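Local coordinates for SusD homolog (Bacteroides ovatus, PDB 4F53), which probably binds glycans at the outer membrane as a SusD-like lipoprotein, with mucin O-glycans the suggested ligand, at residues L113-A116 / E117-I121; F89-F92 / Y93-Y97; N441-E444 / S445-E448. All coordinates share one frame; numbering follows the deposited sequence.

Interaction 1. Residues L113-A116 / E117-I121; sequences LSLA and ELYRI
Leu-115 and Tyr-119 meet one turn apart on the same side of a helix. Their side chains run alongside each other and point the same way. CB of Leu-115 lies 4.3 Å from CZ of Tyr-119, and Leu-115 CD2 approaches the phenol oxygen. The Leu-115 carbonyl oxygen sits over one face of the Tyr-119 ring, near its rim, 3.2 Å from Tyr-119 CG. The ring reaches that place because CG is anti to the carbonyl carbon of Tyr-119 (chi1 -57°). The same oxygen accepts the Tyr-119 N-H at 3.0 Å.

Around the helix, Glu-117 serves three partners. A water donates to both Glu-117 OE1 and the Leu-113 carbonyl oxygen, so it bridges side chain and backbone; OE1 also bonds Tyr-100. On the other oxygen, Glu-117 OE2 takes NH1 of Arg-120 at 2.9 Å through its syn lone pair. This salt bridge lies nearly in the guanidinium plane and probably helps to fix that group's rotation.

Helix 82-106 packs against Ala-116 through Leu-103. Helix 152-173 meets Leu-118 through Leu-163, and helix 190-207 meets Leu-115 and Leu-118 through Trp-193. This largely buried turn of helix 110-131 packs against three helices, consistent with the TPR-like fold of SusD proteins.

Interaction 2. Residues F89-F92 / Y93-Y97; sequences FNDF and YSKFY
The carbonyl oxygen of Asn-90 is gripped twice by Ser-94. The backbone N of Ser-94 comes nearly straight on at 3.0 Å. Ser-94 OG donates from above the carbonyl plane, also at 3.0 Å, and so doubles the i to i-4 bond of the helix. OG can fold back in this way because it is anti to the carbonyl carbon of its own residue (chi1 -54°). A water then donates to both Ser-94 OG and Asp-91 OD1, tying the two side chains together.

On the next strip of the helix, Lys-95 lies alongside Asp-91. Its CG passes 3.2 Å from the Asp-91 carbonyl oxygen, and its CE reaches the Asp-91 CB. The charged ends stay apart, with Asp-91 OD2 and Lys-95 NZ separated by 4.7 Å. NZ instead bonds Gln-43.

Phe-89 and Tyr-93 form a T-shaped pair. The edge of Tyr-93 is turned to the face of Phe-89, with the planes at 64° and the centroids 5.6 Å apart. CD1 of Tyr-93 also brings the ring edge to the Phe-89 carbonyl oxygen at 3.3 Å. Beyond the ring, Tyr-93 OH bonds the Pro-135 carbonyl oxygen. A leucine in place of Tyr-93 would probably leave that carbonyl without its hydroxyl partner and the Phe-89 face without its aromatic edge.

The contact lies on helix 82-106, whose aromatic side chains join it to two other helices of the TPR-like fold. Helix 44-58 touches Phe-92 through Phe-46 and Val-50. Helix 110-131 meets Phe-92 through Val-123 and Tyr-97 through Met-124.

Interaction 3. Residues N441-E444 / S445-E448; sequences NGME and SWTE
Met-443, present as selenomethionine, reaches along the helix to Trp-446 and Thr-447. Its CB points away from residues 445-448. CG lies anti to the backbone N (chi1 -172°), and bends at chi2 and chi3 then bring the chain round. SE comes to 4.1 Å from Trp-446 CE3 and lies at the edge of the six-membered ring, a Met-aromatic contact. The terminal CE goes further. It packs 3.7 Å from Trp-446 CE3, and it also touches Thr-447 OG1 at 3.5 Å. The methyl thus meets both the indole and the hydroxyl. The other end of the indole is fixed by Trp-446 NE1, which bonds the Ala-475 carbonyl oxygen.

The Met-443 carbonyl oxygen accepts the Thr-447 N-H at 3.1 Å, the i to i-4 bond of the same turn. Separately, Asn-441 stands at the N-cap of the helix, and its OD1 accepts a weak capping bond from Glu-444 N, an N-H of the first turn.

Glu-444 and Glu-448 lie side by side, with carboxylate planes 26° apart. Glu-444 OE2 packs 3.5 Å from Glu-448 CG, and the two OE2 atoms are 4.0 Å apart. Arg-207 NH1 forms salt bridges with both OE2 atoms, and Lys-434 and Arg-451 do so with Glu-448 OE1, which probably offsets the repulsion between these buried acids.

The start of helix 442-452 lies near the centre of the chain, where helix 110-131 meets Met-443 through Arg-126, Asp-129 and Thr-130, and helix 423-438 touches Ser-445 through Trp-435 and Asn-438.

Overall arrangement
The three contacts come in the order interaction 2, interaction 1, interaction 3 along the chain. Interactions 2 and 1 lie on the consecutive helices 82-106 and 110-131, with centres about 15 Å apart. They touch: Arg-120 NE lies 2.9 Å from Tyr-97 OH, probably as a hydrogen bond, and Phe-96 packs on Arg-120. Interaction 3, on helix 442-452, is centred about 21 Å from interaction 1 and 20 Å from interaction 2, and touches neither directly. Helix 110-131 connects all three regions, since its later residues reach Phe-92 and Met-443. Sequence-distant helices are thus joined in one largely helical SusD-family fold.

Interaction 1. Residues L113-A116 / E117-I121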
loop_
_atom_site.group_PDB
_atom_site.type_symbol
_atom_site.label_atom_id
_atom_site.label_comp_id
_atom_site.label_asym_id
_atom_site.label_seq_id
_atom_site.Cartn_x
_atom_site.Cartn_y
_atom_site.Cartn_z
ATOM N N LEU A 113 -24.252 7.592 -4.441
ATOM C CA LEU A 113 -23.763 8.403 -3.322
ATOM C C LEU A 113 -23.014 7.518 -2.323
ATOM O O LEU A 113 -22.027 7.969 -1.733
ATOM C CB LEU A 113 -24.916 9.155 -2.638
ATOM C CG LEU A 113 -25.630 10.178 -3.499
ATOM C CD1 LEU A 113 -27.000 10.483 -2.929
ATOM C CD2 LEU A 113 -24.768 11.429 -3.741
ATOM N N SER A 114 -23.448 6.243 -2.186
ATOM C CA SER A 114 -22.804 5.267 -1.313
ATOM C C SER A 114 -21.454 4.847 -1.883
ATOM O O SER A 114 -20.478 4.747 -1.142
ATOM C CB SER A 114 -23.710 4.062 -1.096
ATOM O OG SER A 114 -24.758 4.457 -0.226
ATOM N N LEU A 115 -21.389 4.653 -3.208
ATOM C CA LEU A 115 -20.142 4.313 -3.886
ATOM C C LEU A 115 -19.156 5.496 -3.830
ATOM O O LEU A 115 -17.984 5.289 -3.556
ATOM C CB LEU A 115 -20.418 3.917 -5.330
ATOM C CG LEU A 115 -20.997 2.535 -5.539
ATOM C CD1 LEU A 115 -21.495 2.409 -6.945
ATOM C CD2 LEU A 115 -19.976 1.450 -5.229
ATOM N N ALA A 116 -19.645 6.738 -4.034
ATOM C CA ALA A 116 -18.830 7.956 -3.941
ATOM C C ALA A 116 -18.194 8.059 -2.542
ATOM O O ALA A 116 -16.997 8.326 -2.438
ATOM C CB ALA A 116 -19.682 9.189 -4.237
ATOM N N GLU A 117 -18.982 7.776 -1.482
ATOM C CA GLU A 117 -18.511 7.761 -0.094
ATOM C C GLU A 117 -17.512 6.629 0.154
ATOM O O GLU A 117 -16.559 6.833 0.901
ATOM C CB GLU A 117 -19.682 7.635 0.897
ATOM C CG GLU A 117 -19.375 8.227 2.264
ATOM C CD GLU A 117 -19.114 9.723 2.260
ATOM O OE1 GLU A 117 -19.654 10.425 1.372
ATOM O OE2 GLU A 117 -18.357 10.192 3.141
ATOM N N LEU A 118 -17.733 5.442 -0.451
ATOM C CA LEU A 118 -16.818 4.302 -0.333
ATOM C C LEU A 118 -15.438 4.679 -0.910
ATOM O O LEU A 118 -14.428 4.393 -0.276
ATOM C CB LEU A 118 -17.387 3.052 -1.030
ATOM C CG LEU A 118 -16.510 1.769 -1.003
ATOM C CD1 LEU A 118 -16.282 1.271 0.412
ATOM C CD2 LEU A 118 -17.134 0.667 -1.834
ATOM N N TYR A 119 -15.403 5.360 -2.086
ATOM C CA TYR A 119 -14.166 5.801 -2.737
ATOM C C TYR A 119 -13.469 6.822 -1.867
ATOM O O TYR A 119 -12.266 6.707 -1.671
ATOM C CB TYR A 119 -14.444 6.373 -4.148
ATOM C CG TYR A 119 -15.153 5.414 -5.088
ATOM C CD1 TYR A 119 -14.995 4.029 -4.963
ATOM C CD2 TYR A 119 -15.959 5.889 -6.121
ATOM C CE1 TYR A 119 -15.626 3.148 -5.840
ATOM C CE2 TYR A 119 -16.613 5.013 -6.989
ATOM C CZ TYR A 119 -16.426 3.648 -6.858
ATOM O OH TYR A 119 -17.077 2.799 -7.712
ATOM N N ARG A 120 -14.234 7.769 -1.284
ATOM C CA ARG A 120 -13.738 8.779 -0.339
ATOM C C ARG A 120 -13.037 8.129 0.858
ATOM O O ARG A 120 -11.941 8.544 1.207
ATOM C CB ARG A 120 -14.894 9.651 0.159
ATOM C CG ARG A 120 -14.413 10.872 0.885
ATOM C CD ARG A 120 -15.572 11.494 1.611
ATOM N NE ARG A 120 -15.129 12.659 2.366
ATOM C CZ ARG A 120 -15.776 13.161 3.405
ATOM N NH1 ARG A 120 -16.900 12.598 3.829
ATOM N NH2 ARG A 120 -15.302 14.223 4.036
ATOM N N ILE A 121 -13.668 7.097 1.472
ATOM C CA ILE A 121 -13.087 6.362 2.594
ATOM C C ILE A 121 -11.729 5.734 2.185
ATOM O O ILE A 121 -10.741 6.005 2.852
ATOM C CB ILE A 121 -14.083 5.320 3.168
ATOM C CG1 ILE A 121 -15.266 6.056 3.826
ATOM C CG2 ILE A 121 -13.368 4.398 4.180
ATOM C CD1 ILE A 121 -16.478 5.214 4.196
HETATM O O HOH W 1 -21.420 10.442 -0.609
#

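Interaction 2. Residues F89-F92 / Y93-Y97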
loop_
_atom_site.group_PDB
_atom_site.type_symbol
_atom_site.label_atom_id
_atom_site.label_comp_id
_atom_site.label_asym_id
_atom_site.label_seq_id
_atom_site.Cartn_x
_atom_site.Cartn_y
_atom_site.Cartn_z
ATOM N N PHE A 89 -0.327 14.958 -0.239
ATOM C CA PHE A 89 -1.330 15.580 0.612
ATOM C C PHE A 89 -2.309 16.365 -0.257
ATOM O O PHE A 89 -3.411 15.879 -0.515
ATOM C CB PHE A 89 -0.672 16.472 1.689
ATOM C CG PHE A 89 -1.573 16.906 2.831
ATOM C CD1 PHE A 89 -2.331 15.974 3.540
ATOM C CD2 PHE A 89 -1.624 18.234 3.231
ATOM C CE1 PHE A 89 -3.152 16.377 4.601
ATOM C CE2 PHE A 89 -2.432 18.629 4.302
ATOM C CZ PHE A 89 -3.191 17.700 4.981
ATOM N N ASN A 90 -1.867 17.519 -0.773
ATOM C CA ASN A 90 -2.629 18.476 -1.575
ATOM C C ASN A 90 -3.244 17.895 -2.831
ATOM O O ASN A 90 -4.387 18.225 -3.119
ATOM C CB ASN A 90 -1.765 19.691 -1.967
ATOM C CG ASN A 90 -1.443 20.604 -0.807
ATOM O OD1 ASN A 90 -0.646 20.273 0.075
ATOM N ND2 ASN A 90 -2.057 21.779 -0.780
ATOM N N ASP A 91 -2.505 17.059 -3.589
ATOM C CA ASP A 91 -3.013 16.527 -4.846
ATOM C C ASP A 91 -4.174 15.561 -4.653
ATOM O O ASP A 91 -5.046 15.536 -5.509
ATOM C CB ASP A 91 -1.896 15.906 -5.693
ATOM C CG ASP A 91 -0.960 16.911 -6.354
ATOM O OD1 ASP A 91 -0.810 18.043 -5.814
ATOM O OD2 ASP A 91 -0.379 16.573 -7.402
ATOM N N PHE A 92 -4.262 14.837 -3.529
ATOM C CA PHE A 92 -5.440 13.994 -3.290
ATOM C C PHE A 92 -6.695 14.844 -3.085
ATOM O O PHE A 92 -7.739 14.501 -3.634
ATOM C CB PHE A 92 -5.255 13.053 -2.106
ATOM C CG PHE A 92 -4.543 11.773 -2.464
ATOM C CD1 PHE A 92 -5.161 10.810 -3.262
ATOM C CD2 PHE A 92 -3.266 11.518 -1.991
ATOM C CE1 PHE A 92 -4.504 9.623 -3.584
ATOM C CE2 PHE A 92 -2.620 10.323 -2.298
ATOM C CZ PHE A 92 -3.238 9.391 -3.100
ATOM N N TYR A 93 -6.576 15.975 -2.360
ATOM C CA TYR A 93 -7.702 16.886 -2.102
ATOM C C TYR A 93 -8.153 17.598 -3.386
ATOM O O TYR A 93 -9.353 17.645 -3.635
ATOM C CB TYR A 93 -7.365 17.903 -0.989
ATOM C CG TYR A 93 -7.407 17.278 0.392
ATOM C CD1 TYR A 93 -6.346 16.503 0.864
ATOM C CD2 TYR A 93 -8.527 17.423 1.210
ATOM C CE1 TYR A 93 -6.389 15.910 2.123
ATOM C CE2 TYR A 93 -8.578 16.833 2.471
ATOM C CZ TYR A 93 -7.503 16.090 2.927
ATOM O OH TYR A 93 -7.564 15.494 4.153
ATOM N N SER A 94 -7.202 18.101 -4.215
ATOM C CA SER A 94 -7.460 18.798 -5.496
ATOM C C SER A 94 -8.127 17.894 -6.521
ATOM O O SER A 94 -8.970 18.337 -7.310
ATOM C CB SER A 94 -6.152 19.297 -6.112
ATOM O OG SER A 94 -5.412 20.104 -5.214
ATOM N N LYS A 95 -7.700 16.630 -6.540
ATOM C CA LYS A 95 -8.198 15.678 -7.523
ATOM C C LYS A 95 -9.491 15.002 -7.085
ATOM O O LYS A 95 -10.289 14.652 -7.955
ATOM C CB LYS A 95 -7.138 14.617 -7.840
ATOM C CG LYS A 95 -5.929 15.194 -8.561
ATOM C CD LYS A 95 -4.850 14.138 -8.673
ATOM C CE LYS A 95 -3.535 14.721 -9.116
ATOM N NZ LYS A 95 -3.549 15.031 -10.559
ATOM N N PHE A 96 -9.701 14.797 -5.768
ATOM C CA PHE A 96 -10.888 14.089 -5.294
ATOM C C PHE A 96 -12.117 14.983 -5.035
ATOM O O PHE A 96 -13.207 14.692 -5.559
ATOM C CB PHE A 96 -10.584 13.258 -4.003
ATOM C CG PHE A 96 -11.691 12.289 -3.656
ATOM C CD1 PHE A 96 -12.775 12.691 -2.868
ATOM C CD2 PHE A 96 -11.685 10.992 -4.164
ATOM C CE1 PHE A 96 -13.835 11.815 -2.613
ATOM C CE2 PHE A 96 -12.735 10.109 -3.896
ATOM C CZ PHE A 96 -13.822 10.536 -3.153
ATOM N N TYR A 97 -11.966 15.986 -4.159
ATOM C CA TYR A 97 -13.086 16.760 -3.631
ATOM C C TYR A 97 -13.907 17.593 -4.626
ATOM O O TYR A 97 -15.136 17.518 -4.489
ATOM C CB TYR A 97 -12.682 17.591 -2.420
ATOM C CG TYR A 97 -12.688 16.734 -1.168
ATOM C CD1 TYR A 97 -13.879 16.242 -0.641
ATOM C CD2 TYR A 97 -11.497 16.327 -0.571
ATOM C CE1 TYR A 97 -13.888 15.422 0.485
ATOM C CE2 TYR A 97 -11.497 15.544 0.582
ATOM C CZ TYR A 97 -12.694 15.082 1.103
ATOM O OH TYR A 97 -12.703 14.261 2.220
HETATM O O HOH W 2 -2.641 20.128 -5.559
#

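Interaction 3. Residues N441-E444 / S445-E448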
loop_
_atom_site.group_PDB
_atom_site.type_symbol
_atom_site.label_atom_id
_atom_site.label_comp_id
_atom_site.label_asym_id
_atom_site.label_seq_id
_atom_site.Cartn_x
_atom_site.Cartn_y
_atom_site.Cartn_z
ATOM N N ASN A 441 1.056 -3.228 -4.279
ATOM C CA ASN A 441 0.306 -2.317 -3.403
ATOM C C ASN A 441 1.151 -1.864 -2.211
ATOM O O ASN A 441 0.916 -2.302 -1.080
ATOM C CB ASN A 441 -1.010 -2.953 -2.913
ATOM C CG ASN A 441 -1.953 -1.950 -2.258
ATOM O OD1 ASN A 441 -1.641 -0.749 -2.094
ATOM N ND2 ASN A 441 -3.131 -2.412 -1.876
ATOM N N GLY A 442 2.095 -0.959 -2.470
ATOM C CA GLY A 442 3.004 -0.459 -1.448
ATOM C C GLY A 442 2.370 0.375 -0.369
ATOM O O GLY A 442 2.859 0.384 0.764
HETATM N N MSE A 443 1.300 1.126 -0.707
HETATM C CA MSE A 443 0.638 1.970 0.296
HETATM C C MSE A 443 0.161 1.106 1.462
HETATM O O MSE A 443 0.512 1.380 2.621
HETATM C CB MSE A 443 -0.525 2.786 -0.317
HETATM C CG MSE A 443 -1.115 3.834 0.663
HETATM SE SE MSE A 443 0.231 5.128 1.317
HETATM C CE MSE A 443 -0.137 5.051 3.249
ATOM N N GLU A 444 -0.534 0.008 1.137
ATOM C CA GLU A 444 -1.061 -0.932 2.128
ATOM C C GLU A 444 0.084 -1.618 2.865
ATOM O O GLU A 444 0.019 -1.716 4.086
ATOM C CB GLU A 444 -2.029 -1.978 1.485
ATOM C CG GLU A 444 -2.810 -2.792 2.512
ATOM C CD GLU A 444 -3.504 -2.072 3.673
ATOM O OE1 GLU A 444 -3.961 -0.915 3.510
ATOM O OE2 GLU A 444 -3.602 -2.688 4.757
ATOM N N SER A 445 1.104 -2.082 2.138
ATOM C CA SER A 445 2.244 -2.807 2.737
ATOM C C SER A 445 3.133 -1.914 3.616
ATOM O O SER A 445 3.692 -2.424 4.583
ATOM C CB SER A 445 3.083 -3.508 1.671
ATOM O OG SER A 445 2.289 -4.579 1.198
ATOM N N TRP A 446 3.235 -0.609 3.310
ATOM C CA TRP A 446 3.949 0.348 4.168
ATOM C C TRP A 446 3.143 0.506 5.494
ATOM O O TRP A 446 3.702 0.437 6.597
ATOM C CB TRP A 446 4.164 1.724 3.461
ATOM C CG TRP A 446 4.767 2.783 4.363
ATOM C CD1 TRP A 446 5.729 2.596 5.319
ATOM C CD2 TRP A 446 4.451 4.194 4.384
ATOM N NE1 TRP A 446 6.037 3.796 5.927
ATOM C CE2 TRP A 446 5.249 4.786 5.397
ATOM C CE3 TRP A 446 3.550 5.015 3.660
ATOM C CZ2 TRP A 446 5.203 6.167 5.685
ATOM C CZ3 TRP A 446 3.497 6.378 3.954
ATOM C CH2 TRP A 446 4.310 6.941 4.955
ATOM N N THR A 447 1.822 0.648 5.385
ATOM C CA THR A 447 0.964 0.777 6.567
ATOM C C THR A 447 1.093 -0.497 7.452
ATOM O O THR A 447 1.193 -0.398 8.671
ATOM C CB THR A 447 -0.482 1.043 6.118
ATOM O OG1 THR A 447 -0.521 2.282 5.397
ATOM C CG2 THR A 447 -1.440 1.094 7.258
ATOM N N GLU A 448 1.125 -1.669 6.831
ATOM C CA GLU A 448 1.185 -2.938 7.565
ATOM C C GLU A 448 2.564 -3.180 8.182
ATOM O O GLU A 448 2.652 -3.770 9.254
ATOM C CB GLU A 448 0.718 -4.106 6.659
ATOM C CG GLU A 448 -0.804 -4.018 6.465
ATOM C CD GLU A 448 -1.615 -4.120 7.753
ATOM O OE1 GLU A 448 -1.848 -5.268 8.185
ATOM O OE2 GLU A 448 -1.953 -3.078 8.367
#